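Local coordinates for glycosyl hydrolase family 2, TIM barrel domain protein (Parabacteroides merdae ATCC 43184, PDB 6DXU) that probably hydrolyses beta-glucuronides as a gut-bacterial beta-glucuronidase of glycoside hydrolase family 2, at residues N36-K41 against W92-L97; Q117-Y122 against L164-D169; T310-K315 against H509-E514; R324-G329 against P583-T588. All blocks are in the same frame, centred on the assembly; numbering follows the deposited sequence.

Interaction 1 of 4, residues N36-K41 against W92-L97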
# COMPACT_ATOMS: atom_id res chain seq x y z
N ASN D 36 -4.68 -36.34 -11.67
CA ASN D 36 -5.83 -35.83 -10.91
C ASN D 36 -5.78 -34.32 -10.74
O ASN D 36 -6.08 -33.78 -9.67
CB ASN D 36 -5.94 -36.53 -9.55
CG ASN D 36 -6.06 -38.04 -9.70
OD1 ASN D 36 -6.84 -38.52 -10.53
ND2 ASN D 36 -5.26 -38.78 -8.96
N TRP D 37 -5.40 -33.62 -11.81
CA TRP D 37 -5.45 -32.17 -11.86
C TRP D 37 -6.56 -31.70 -12.78
O TRP D 37 -6.94 -32.41 -13.72
CB TRP D 37 -4.11 -31.59 -12.35
CG TRP D 37 -3.01 -31.67 -11.33
CD1 TRP D 37 -2.14 -32.70 -11.14
CD2 TRP D 37 -2.64 -30.66 -10.38
NE1 TRP D 37 -1.26 -32.41 -10.13
CE2 TRP D 37 -1.54 -31.15 -9.65
CE3 TRP D 37 -3.14 -29.39 -10.08
CZ2 TRP D 37 -0.93 -30.41 -8.63
CZ3 TRP D 37 -2.53 -28.65 -9.07
CH2 TRP D 37 -1.44 -29.16 -8.36
N GLU D 38 -7.07 -30.50 -12.52
CA GLU D 38 -7.96 -29.82 -13.44
C GLU D 38 -7.42 -28.43 -13.74
O GLU D 38 -6.80 -27.78 -12.89
CB GLU D 38 -9.36 -29.72 -12.87
CG GLU D 38 -10.02 -31.07 -12.67
CD GLU D 38 -11.32 -30.94 -11.91
OE1 GLU D 38 -12.39 -30.95 -12.57
OE2 GLU D 38 -11.28 -30.79 -10.67
N TYR D 39 -7.71 -27.96 -14.95
CA TYR D 39 -7.16 -26.72 -15.47
C TYR D 39 -8.30 -25.81 -15.92
O TYR D 39 -9.24 -26.27 -16.58
CB TYR D 39 -6.23 -27.00 -16.65
CG TYR D 39 -5.95 -25.80 -17.54
CD1 TYR D 39 -5.29 -24.70 -17.05
CD2 TYR D 39 -6.33 -25.79 -18.88
CE1 TYR D 39 -5.03 -23.60 -17.85
CE2 TYR D 39 -6.06 -24.70 -19.69
CZ TYR D 39 -5.41 -23.60 -19.16
OH TYR D 39 -5.13 -22.49 -19.93
N LEU D 40 -8.20 -24.52 -15.58
CA LEU D 40 -9.15 -23.52 -16.06
C LEU D 40 -8.38 -22.40 -16.75
O LEU D 40 -7.55 -21.74 -16.13
CB LEU D 40 -9.99 -22.95 -14.91
CG LEU D 40 -10.98 -21.87 -15.36
CD1 LEU D 40 -12.12 -22.53 -16.16
CD2 LEU D 40 -11.54 -21.13 -14.18
N LYS D 41 -8.65 -22.20 -18.04
CA LYS D 41 -8.12 -21.04 -18.74
C LYS D 41 -8.88 -19.80 -18.27
O LYS D 41 -10.11 -19.75 -18.35
CB LYS D 41 -8.26 -21.22 -20.25
CG LYS D 41 -7.83 -20.02 -21.09
CD LYS D 41 -8.25 -20.19 -22.56
CE LYS D 41 -8.07 -18.93 -23.42
NZ LYS D 41 -9.02 -17.81 -23.06
N TRP D 92 -5.76 -21.35 -13.94
CA TRP D 92 -5.75 -21.98 -12.63
C TRP D 92 -5.62 -23.49 -12.74
O TRP D 92 -6.11 -24.10 -13.69
CB TRP D 92 -7.02 -21.66 -11.88
CG TRP D 92 -7.05 -20.27 -11.28
CD1 TRP D 92 -7.36 -19.10 -11.92
CD2 TRP D 92 -6.78 -19.93 -9.91
NE1 TRP D 92 -7.31 -18.04 -11.02
CE2 TRP D 92 -6.97 -18.53 -9.78
CE3 TRP D 92 -6.43 -20.68 -8.78
CZ2 TRP D 92 -6.79 -17.87 -8.58
CZ3 TRP D 92 -6.26 -20.01 -7.57
CH2 TRP D 92 -6.44 -18.62 -7.49
N TYR D 93 -4.99 -24.10 -11.73
CA TYR D 93 -4.94 -25.55 -11.58
C TYR D 93 -5.46 -25.90 -10.20
O TYR D 93 -5.22 -25.18 -9.24
CB TYR D 93 -3.50 -26.10 -11.71
CG TYR D 93 -2.84 -25.83 -13.04
CD1 TYR D 93 -2.92 -26.76 -14.07
CD2 TYR D 93 -2.12 -24.66 -13.26
CE1 TYR D 93 -2.31 -26.53 -15.30
CE2 TYR D 93 -1.50 -24.42 -14.47
CZ TYR D 93 -1.59 -25.36 -15.49
OH TYR D 93 -0.99 -25.14 -16.71
N LYS D 94 -6.15 -27.03 -10.08
CA LYS D 94 -6.53 -27.48 -8.74
C LYS D 94 -6.42 -28.99 -8.66
O LYS D 94 -6.65 -29.71 -9.64
CB LYS D 94 -7.96 -27.05 -8.36
CG LYS D 94 -9.06 -27.67 -9.19
CD LYS D 94 -10.44 -27.09 -8.82
CE LYS D 94 -11.53 -27.76 -9.64
NZ LYS D 94 -12.89 -27.23 -9.32
N THR D 95 -6.08 -29.46 -7.46
CA THR D 95 -6.05 -30.89 -7.15
C THR D 95 -6.44 -31.05 -5.69
O THR D 95 -6.50 -30.08 -4.92
CB THR D 95 -4.66 -31.51 -7.43
OG1 THR D 95 -4.75 -32.94 -7.45
CG2 THR D 95 -3.64 -31.09 -6.38
N LEU D 96 -6.73 -32.28 -5.30
CA LEU D 96 -6.91 -32.62 -3.89
C LEU D 96 -5.71 -33.47 -3.52
O LEU D 96 -5.58 -34.61 -3.98
CB LEU D 96 -8.23 -33.37 -3.70
CG LEU D 96 -9.50 -32.60 -4.10
CD1 LEU D 96 -10.75 -33.46 -3.95
CD2 LEU D 96 -9.63 -31.31 -3.30
N LEU D 97 -4.86 -32.96 -2.63
CA LEU D 97 -3.60 -33.62 -2.33
C LEU D 97 -3.83 -34.66 -1.27
O LEU D 97 -4.41 -34.37 -0.22
CB LEU D 97 -2.56 -32.64 -1.79
CG LEU D 97 -1.79 -31.72 -2.71
CD1 LEU D 97 -0.93 -30.79 -1.84
CD2 LEU D 97 -0.93 -32.61 -3.56
O HOH W 1 -7.92 -34.04 -7.50
O HOH W 2 -14.29 -29.03 -11.27
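The indole of W37 carries the side chain of T95 on one of its faces: CB of T95 stands over the centre of the ring system, and its methyl CG2 lies 3.6 Å from the centroid of the six-membered ring of W37, 15° off the normal, a CH-pi contact. With CG beside the backbone N (chi1 -73°), the indole reaches back across strand 92-97, where its CE3 also meets CB of Y93 at 3.7 Å. The phenol of Y93 has CD1 of Y39 over one face, toward the rim; the two rings are oblique, their planes 35° apart, and Y39 goes on to meet the rings of H72 and F74, while Y93 OH is hydrogen-bonded to H72 and L190. In the antiparallel ladder E38 and K94 are a hydrogen-bonded pair, as are L40 and W92, linked by L40 N to W92 O at 2.8 Å; Y39 and Y93 form the non-hydrogen-bonded pair between them. Where the ladder ends, OG1 of T95 donates to N36 O at 2.7 Å from well above the carbonyl plane, and a water links the same oxygen to L96 N. On the side of E38 and L40, OE2 of E38 lies 4.1 Å from NZ of K94, too far for a salt bridge, and a water joins E38 OE1 to K94 NZ. In this sheet of the sugar-binding domain, the chemistry therefore divides by face: aromatic and methyl packing on the side of W37, Y39 and Y93, and on the other, L40 against W92 and a water-linked E38-K94 pair, with K94 also in cation-pi contact with W65.

Interaction 2 of 4, residues Q117-Y122 against L164-D169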
# COMPACT_ATOMS: atom_id res chain seq x y z
N GLN D 117 4.09 -17.52 -15.80
CA GLN D 117 5.33 -16.79 -15.53
C GLN D 117 5.31 -16.26 -14.08
O GLN D 117 6.32 -16.24 -13.38
CB GLN D 117 5.51 -15.63 -16.51
CG GLN D 117 5.67 -16.06 -17.98
CD GLN D 117 7.00 -16.75 -18.23
OE1 GLN D 117 8.04 -16.33 -17.72
NE2 GLN D 117 6.98 -17.82 -19.03
N LYS D 118 4.13 -15.79 -13.67
CA LYS D 118 3.86 -15.40 -12.29
C LYS D 118 2.94 -16.45 -11.69
O LYS D 118 1.89 -16.76 -12.27
CB LYS D 118 3.20 -14.02 -12.23
CG LYS D 118 4.01 -12.90 -12.91
CD LYS D 118 3.43 -11.52 -12.53
CE LYS D 118 4.16 -10.40 -13.28
NZ LYS D 118 3.64 -10.23 -14.68
N THR D 119 3.32 -17.01 -10.55
CA THR D 119 2.58 -18.11 -9.96
C THR D 119 2.21 -17.75 -8.53
O THR D 119 3.01 -17.16 -7.80
CB THR D 119 3.41 -19.42 -10.00
OG1 THR D 119 3.78 -19.71 -11.36
CG2 THR D 119 2.62 -20.60 -9.43
N ASP D 120 0.98 -18.09 -8.13
CA ASP D 120 0.52 -17.93 -6.76
C ASP D 120 -0.08 -19.25 -6.30
O ASP D 120 -0.83 -19.88 -7.04
CB ASP D 120 -0.49 -16.77 -6.63
CG ASP D 120 0.17 -15.42 -6.83
OD1 ASP D 120 0.77 -14.90 -5.87
OD2 ASP D 120 0.14 -14.91 -7.97
N VAL D 121 0.23 -19.65 -5.07
CA VAL D 121 -0.07 -20.98 -4.57
C VAL D 121 -0.97 -20.85 -3.36
O VAL D 121 -0.66 -20.08 -2.45
CB VAL D 121 1.23 -21.72 -4.21
CG1 VAL D 121 0.93 -23.15 -3.76
CG2 VAL D 121 2.16 -21.69 -5.38
N TYR D 122 -2.04 -21.65 -3.32
CA TYR D 122 -3.00 -21.61 -2.22
C TYR D 122 -3.22 -22.99 -1.63
O TYR D 122 -3.38 -23.98 -2.37
CB TYR D 122 -4.36 -21.07 -2.68
CG TYR D 122 -4.30 -19.67 -3.19
CD1 TYR D 122 -3.92 -19.41 -4.49
CD2 TYR D 122 -4.62 -18.59 -2.35
CE1 TYR D 122 -3.86 -18.11 -4.96
CE2 TYR D 122 -4.57 -17.29 -2.82
CZ TYR D 122 -4.18 -17.06 -4.13
OH TYR D 122 -4.12 -15.79 -4.63
N LEU D 164 -5.29 -27.98 -3.12
CA LEU D 164 -4.17 -27.18 -3.58
C LEU D 164 -4.64 -26.50 -4.85
O LEU D 164 -5.09 -27.18 -5.79
CB LEU D 164 -2.95 -28.07 -3.86
CG LEU D 164 -1.75 -27.41 -4.52
CD1 LEU D 164 -1.19 -26.30 -3.65
CD2 LEU D 164 -0.65 -28.44 -4.84
N SER D 165 -4.57 -25.18 -4.88
CA SER D 165 -4.99 -24.41 -6.04
C SER D 165 -3.83 -23.51 -6.42
O SER D 165 -3.23 -22.87 -5.55
CB SER D 165 -6.25 -23.57 -5.75
OG SER D 165 -7.25 -24.38 -5.12
N ILE D 166 -3.51 -23.46 -7.71
CA ILE D 166 -2.33 -22.74 -8.18
C ILE D 166 -2.78 -21.87 -9.35
O ILE D 166 -3.42 -22.35 -10.28
CB ILE D 166 -1.21 -23.70 -8.62
CG1 ILE D 166 -0.73 -24.53 -7.42
CG2 ILE D 166 -0.07 -22.90 -9.24
CD1 ILE D 166 0.22 -25.73 -7.78
N ARG D 167 -2.46 -20.59 -9.27
CA ARG D 167 -2.72 -19.66 -10.36
C ARG D 167 -1.41 -19.40 -11.08
O ARG D 167 -0.41 -19.06 -10.44
CB ARG D 167 -3.31 -18.35 -9.80
CG ARG D 167 -3.67 -17.29 -10.86
CD ARG D 167 -4.03 -15.97 -10.12
NE ARG D 167 -4.65 -14.95 -10.98
CZ ARG D 167 -3.97 -14.00 -11.62
NH1 ARG D 167 -2.65 -13.95 -11.55
NH2 ARG D 167 -4.63 -13.08 -12.33
N CYS D 168 -1.40 -19.60 -12.39
CA CYS D 168 -0.25 -19.23 -13.22
C CYS D 168 -0.69 -18.15 -14.18
O CYS D 168 -1.83 -18.13 -14.65
CB CYS D 168 0.32 -20.44 -14.02
SG CYS D 168 1.10 -21.68 -12.99
N ASP D 169 0.23 -17.24 -14.50
CA ASP D 169 -0.13 -16.06 -15.27
C ASP D 169 1.02 -15.73 -16.21
O ASP D 169 2.13 -15.44 -15.76
CB ASP D 169 -0.42 -14.89 -14.30
CG ASP D 169 -1.00 -13.65 -14.98
OD1 ASP D 169 -1.12 -13.62 -16.21
OD2 ASP D 169 -1.34 -12.68 -14.26
O HOH W 3 -0.55 -15.65 -10.51
O HOH W 4 2.97 -12.55 -16.54
O HOH W 5 0.70 -10.62 -14.54
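T119 and I166 touch through their methyls, CG2 to CG2 at 3.5 Å; T119 OG1 sits beside the backbone N (chi1 -57°), which puts CG2 anti to N and toward I166. T119 OG1 also lies 3.7 Å from SG of C168, and CG1 of V121 meets CD1 of L164 at 3.8 Å. Beneath runs an antiparallel ladder, hydrogen-bonded at D120 with R167, Y122 with S165 and K118 with D169, whose D169 N to K118 O bond is weak. Y122 N reaches S165 O at 2.8 Å, and that oxygen also lies at the edge of the Y122 ring. At the far end D169 O accepts from K118 N, almost straight at 173°, from Q117 N, above the carbonyl plane, and from a water. NH1 of R167 bridges to OD2 of D169 at 3.3 Å, and a water joins it to D120 OD2. Second partners follow: D43 binds R167, S171 binds D169, H127 binds D120, and K118 pairs with D173, a ligand of a bound sodium ion. In the sugar-binding domain, strand 162-169 is flanked by 90-97 and 118-123 by 126-132, and two sheets meet face to face where V121, L164 and I166 pack on L110 and F112 of strand 107-112.

Interaction 3 of 4, residues T310-K315 against H509-E514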
# COMPACT_ATOMS: atom_id res chain seq x y z
N THR D 310 38.95 -25.62 -17.70
CA THR D 310 38.54 -24.93 -18.92
C THR D 310 39.34 -23.64 -19.07
O THR D 310 39.70 -22.99 -18.08
CB THR D 310 37.03 -24.61 -18.90
OG1 THR D 310 36.74 -23.73 -17.81
CG2 THR D 310 36.22 -25.87 -18.75
N GLU D 311 39.64 -23.27 -20.32
CA GLU D 311 40.38 -22.03 -20.54
C GLU D 311 40.04 -21.45 -21.91
O GLU D 311 40.14 -22.14 -22.92
CB GLU D 311 41.89 -22.26 -20.44
CG GLU D 311 42.70 -20.98 -20.65
CD GLU D 311 44.21 -21.19 -20.59
OE1 GLU D 311 44.65 -22.35 -20.44
OE2 GLU D 311 44.94 -20.19 -20.67
N PHE D 312 39.66 -20.18 -21.93
CA PHE D 312 39.51 -19.41 -23.16
C PHE D 312 40.82 -18.65 -23.38
O PHE D 312 41.25 -17.91 -22.49
CB PHE D 312 38.34 -18.43 -23.07
CG PHE D 312 36.99 -19.08 -23.21
CD1 PHE D 312 36.38 -19.18 -24.45
CD2 PHE D 312 36.34 -19.62 -22.10
CE1 PHE D 312 35.14 -19.80 -24.60
CE2 PHE D 312 35.10 -20.24 -22.23
CZ PHE D 312 34.50 -20.34 -23.49
N LYS D 313 41.43 -18.83 -24.54
CA LYS D 313 42.69 -18.15 -24.84
C LYS D 313 42.42 -16.76 -25.38
O LYS D 313 41.49 -16.56 -26.16
CB LYS D 313 43.48 -18.95 -25.87
CG LYS D 313 43.85 -20.33 -25.40
CD LYS D 313 44.95 -20.31 -24.36
CE LYS D 313 45.63 -21.69 -24.24
NZ LYS D 313 46.57 -21.74 -23.09
N ASP D 314 43.24 -15.80 -24.96
CA ASP D 314 43.12 -14.44 -25.48
C ASP D 314 43.33 -14.45 -26.99
O ASP D 314 44.35 -14.96 -27.48
CB ASP D 314 44.13 -13.51 -24.81
CG ASP D 314 44.03 -13.52 -23.29
OD1 ASP D 314 43.26 -14.33 -22.72
OD2 ASP D 314 44.72 -12.69 -22.65
N LYS D 315 42.36 -13.91 -27.72
CA LYS D 315 42.35 -13.94 -29.18
C LYS D 315 42.62 -15.34 -29.71
O LYS D 315 43.23 -15.50 -30.77
CB LYS D 315 43.36 -12.94 -29.76
CG LYS D 315 43.06 -11.52 -29.38
CD LYS D 315 42.07 -10.92 -30.35
CE LYS D 315 42.14 -9.41 -30.34
NZ LYS D 315 41.33 -8.84 -29.24
N HIS D 509 37.67 -12.75 -26.04
CA HIS D 509 37.22 -14.13 -26.18
C HIS D 509 35.98 -14.13 -27.06
O HIS D 509 34.92 -13.69 -26.63
CB HIS D 509 36.93 -14.77 -24.82
CG HIS D 509 38.09 -14.73 -23.88
ND1 HIS D 509 39.33 -15.24 -24.22
CD2 HIS D 509 38.21 -14.26 -22.62
CE1 HIS D 509 40.16 -15.08 -23.20
NE2 HIS D 509 39.51 -14.49 -22.22
N PHE D 510 36.12 -14.67 -28.27
CA PHE D 510 35.05 -14.71 -29.26
C PHE D 510 34.46 -16.11 -29.26
O PHE D 510 35.20 -17.10 -29.27
CB PHE D 510 35.61 -14.34 -30.64
CG PHE D 510 34.73 -14.69 -31.82
CD1 PHE D 510 34.88 -15.90 -32.49
CD2 PHE D 510 33.80 -13.78 -32.32
CE1 PHE D 510 34.09 -16.22 -33.60
CE2 PHE D 510 33.02 -14.08 -33.42
CZ PHE D 510 33.16 -15.30 -34.06
N LEU D 511 33.13 -16.19 -29.22
CA LEU D 511 32.42 -17.46 -29.32
C LEU D 511 31.15 -17.19 -30.10
O LEU D 511 30.36 -16.34 -29.69
CB LEU D 511 32.10 -18.03 -27.94
CG LEU D 511 31.21 -19.27 -27.91
CD1 LEU D 511 31.79 -20.33 -28.81
CD2 LEU D 511 31.10 -19.81 -26.49
N HIS D 512 30.96 -17.87 -31.23
CA HIS D 512 29.90 -17.52 -32.17
C HIS D 512 28.65 -18.34 -31.86
O HIS D 512 28.61 -19.54 -32.14
CB HIS D 512 30.40 -17.77 -33.60
CG HIS D 512 29.35 -17.61 -34.66
ND1 HIS D 512 29.54 -18.06 -35.95
CD2 HIS D 512 28.13 -17.04 -34.63
CE1 HIS D 512 28.47 -17.78 -36.67
NE2 HIS D 512 27.60 -17.15 -35.89
N VAL D 513 27.62 -17.73 -31.28
CA VAL D 513 26.38 -18.46 -31.06
C VAL D 513 25.27 -17.89 -31.95
O VAL D 513 25.07 -16.67 -32.00
CB VAL D 513 25.95 -18.48 -29.58
CG1 VAL D 513 26.90 -19.39 -28.78
CG2 VAL D 513 25.88 -17.08 -28.99
N GLU D 514 24.57 -18.80 -32.64
CA GLU D 514 23.45 -18.60 -33.56
C GLU D 514 23.94 -18.42 -34.98
O GLU D 514 24.61 -17.44 -35.31
CB GLU D 514 22.53 -17.43 -33.17
CG GLU D 514 21.92 -17.58 -31.77
CD GLU D 514 20.78 -16.61 -31.51
OE1 GLU D 514 20.15 -16.15 -32.49
OE2 GLU D 514 20.51 -16.33 -30.32
O HOH W 6 38.79 -17.28 -26.46
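H509 meets F312 by CH-pi contact: CB of F312 sits over one face of the imidazole, offset toward the rim, 3.8 Å from its centroid and 19° off the normal. The two rings themselves stand oblique, with centroids 6.0 Å apart, and it is the methylene that does the touching, CB of F312 lying 3.5 Å from ND1 of H509. Apolar contact is otherwise thin. CE1 of F312 comes within 4.5 Å of CD2 of L511, and both residues rest on I424 of strand 422-429.

Two polar partners lie at the imidazole edge. ND1 of H509 donates to K313 O at 3.2 Å, a weak bond bent to 138°, and a water that donates to the same carbonyl also lies 3.1 Å from ND1. On the next ring atom, CE1 of H509 has OD1 of D314 at 3.2 Å, the carboxylate plane turned 66° from the ring. F312 O approaches CE1 of H509 at 3.1 Å from above the ring, on the face that carries F312 CB. CG of H509 lies beside its backbone N, which swings the ring out to the end of strand 310-312 and the loop after it.

Among the charged groups, K313 NZ makes a salt bridge to E311 through weak hydrogen bonds, and OD2 of D314 forms a long, weak ion pair with K508. K315 is tied by a backbone bond to K508 and a weak one from NZ to V507 O. The contact joins the short strand 310-312 to the approach of barrel strand 512-513 in the TIM barrel domain. With K313 O and D314 OD1 near the ring plane and F312 O above it, the surroundings would probably favour positive charge on the imidazole.

Interaction 4 of 4, residues R324-G329 against P583-T588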
# COMPACT_ATOMS: atom_id res chain seq x y z
N ARG D 324 43.13 -28.28 -26.93
CA ARG D 324 42.19 -27.49 -27.71
C ARG D 324 40.97 -28.32 -28.06
O ARG D 324 41.08 -29.46 -28.51
CB ARG D 324 42.86 -26.98 -28.99
CG ARG D 324 42.03 -25.96 -29.76
CD ARG D 324 41.21 -26.57 -30.90
NE ARG D 324 40.40 -25.54 -31.56
CZ ARG D 324 40.18 -25.47 -32.88
NH1 ARG D 324 40.71 -26.37 -33.70
NH2 ARG D 324 39.44 -24.49 -33.37
N LEU D 325 39.79 -27.73 -27.84
CA LEU D 325 38.52 -28.37 -28.16
C LEU D 325 37.65 -27.40 -28.95
O LEU D 325 37.29 -26.33 -28.44
CB LEU D 325 37.79 -28.83 -26.89
CG LEU D 325 36.41 -29.45 -27.13
CD1 LEU D 325 36.50 -30.80 -27.84
CD2 LEU D 325 35.69 -29.60 -25.79
N LEU D 326 37.37 -27.73 -30.21
CA LEU D 326 36.43 -26.94 -30.99
C LEU D 326 35.02 -27.20 -30.49
O LEU D 326 34.56 -28.34 -30.51
CB LEU D 326 36.55 -27.29 -32.48
CG LEU D 326 35.59 -26.55 -33.41
CD1 LEU D 326 35.87 -25.07 -33.39
CD2 LEU D 326 35.72 -27.08 -34.83
N LEU D 327 34.35 -26.16 -30.01
CA LEU D 327 32.98 -26.30 -29.53
C LEU D 327 32.06 -26.52 -30.72
O LEU D 327 32.03 -25.72 -31.66
CB LEU D 327 32.55 -25.07 -28.72
CG LEU D 327 33.38 -24.86 -27.45
CD1 LEU D 327 33.06 -23.51 -26.81
CD2 LEU D 327 33.17 -25.99 -26.45
N ARG D 328 31.36 -27.65 -30.71
CA ARG D 328 30.45 -28.08 -31.77
C ARG D 328 29.05 -27.96 -31.19
O ARG D 328 28.52 -28.89 -30.59
CB ARG D 328 30.75 -29.51 -32.17
CG ARG D 328 32.09 -29.68 -32.87
CD ARG D 328 32.49 -31.16 -32.84
NE ARG D 328 33.02 -31.66 -34.11
CZ ARG D 328 34.06 -31.18 -34.77
NH1 ARG D 328 34.74 -30.13 -34.31
NH2 ARG D 328 34.43 -31.75 -35.92
N GLY D 329 28.44 -26.80 -31.39
CA GLY D 329 27.31 -26.44 -30.56
C GLY D 329 25.96 -26.40 -31.23
O GLY D 329 25.85 -26.36 -32.46
N PRO D 583 41.87 -22.68 -36.81
CA PRO D 583 42.41 -23.25 -35.56
C PRO D 583 42.29 -22.32 -34.36
O PRO D 583 42.36 -22.81 -33.23
CB PRO D 583 43.88 -23.54 -35.92
CG PRO D 583 44.20 -22.54 -36.99
CD PRO D 583 42.93 -22.35 -37.78
N TRP D 584 42.08 -21.02 -34.58
CA TRP D 584 41.93 -20.03 -33.53
C TRP D 584 40.52 -19.97 -32.96
O TRP D 584 40.29 -19.23 -31.99
CB TRP D 584 42.29 -18.64 -34.09
CG TRP D 584 41.58 -18.41 -35.39
CD1 TRP D 584 42.07 -18.66 -36.65
CD2 TRP D 584 40.23 -17.95 -35.57
NE1 TRP D 584 41.12 -18.35 -37.59
CE2 TRP D 584 39.98 -17.92 -36.96
CE3 TRP D 584 39.23 -17.54 -34.69
CZ2 TRP D 584 38.76 -17.50 -37.49
CZ3 TRP D 584 38.00 -17.12 -35.22
CH2 TRP D 584 37.78 -17.11 -36.61
N LEU D 585 39.58 -20.73 -33.53
CA LEU D 585 38.17 -20.58 -33.22
C LEU D 585 37.81 -21.35 -31.95
O LEU D 585 38.08 -22.55 -31.84
CB LEU D 585 37.33 -21.09 -34.40
CG LEU D 585 35.82 -21.12 -34.21
CD1 LEU D 585 35.25 -19.70 -34.03
CD2 LEU D 585 35.18 -21.83 -35.40
N THR D 586 37.20 -20.65 -30.99
CA THR D 586 36.64 -21.35 -29.84
C THR D 586 35.61 -22.36 -30.29
O THR D 586 35.69 -23.55 -29.95
CB THR D 586 36.01 -20.36 -28.86
OG1 THR D 586 35.09 -19.52 -29.58
CG2 THR D 586 37.10 -19.50 -28.15
N GLY D 587 34.65 -21.92 -31.09
CA GLY D 587 33.61 -22.79 -31.60
C GLY D 587 32.39 -21.98 -31.97
O GLY D 587 32.41 -20.74 -31.98
N THR D 588 31.32 -22.70 -32.32
CA THR D 588 30.06 -22.05 -32.66
C THR D 588 28.91 -22.89 -32.15
O THR D 588 29.08 -24.04 -31.73
CB THR D 588 29.86 -21.85 -34.17
OG1 THR D 588 29.46 -23.10 -34.74
CG2 THR D 588 31.13 -21.34 -34.86
O HOH W 7 38.59 -24.26 -29.60
O HOH W 8 30.84 -25.48 -34.28
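R324 and L327 bind the 583-588 segment where two parallel strands, 323-331 and 587-589, run side by side in the TIM barrel. The backbone bonds set the register. L327 N meets T586 O at 2.9 Å and almost straight, 178°, on a carbonyl lone pair; T588 N then returns to L327 O at 3.2 Å, tilted from that carbonyl's plane. A third bond, G329 N to T588 O, is weak. L327 and G587 face each other with CA atoms only 4.1 Å apart, a closeness that suits a glycine, as do the backbone angles of G587.

The side-chain bond across the contact comes from the guanidinium of R324. Its chain bends at chi2 (-96°), which brings NH2 to L585 O at 2.8 Å, in the plane of the group and on a lone pair. P583 O lies over one face of the guanidinium and CB of L326 over the opposite one. A water accepts from NE of R324 and lies within bonding range of L325 O and L585 O.

Apolar contact is carried by L326, whose CD1 meets CD2 of L585. Further out, L327 packs on F318 and L384, and T586 OG1 is hydrogen-bonded to F510 O, linking the pair to the segment leading into strand 512-513. T588 OG1, also bound by W515 and Q579, lies 2.8 Å from a water that donates to L327 O.

In the fold
From the N terminus, interaction 1 closes a loop of 50 residues between its segments, and interaction 2, opening after it, closes one of 41. The two are in series but adjoin in one antiparallel sheet, where strands 90-97 and 162-169 are neighbours and Y93 N probably bonds to I166 O. Interactions 3 and 4 lie in the TIM barrel, with centres 41 to 47 Å from those of the first two. Their segments alternate along the chain, so they cross: 310-315 and 324-329 come first, 509-514 and 583-588 later. The centres of interactions 3 and 4 are 8 Å apart, and neighbouring strands 512-513 and 587-589 join them, across loops of 193 and 253 residues.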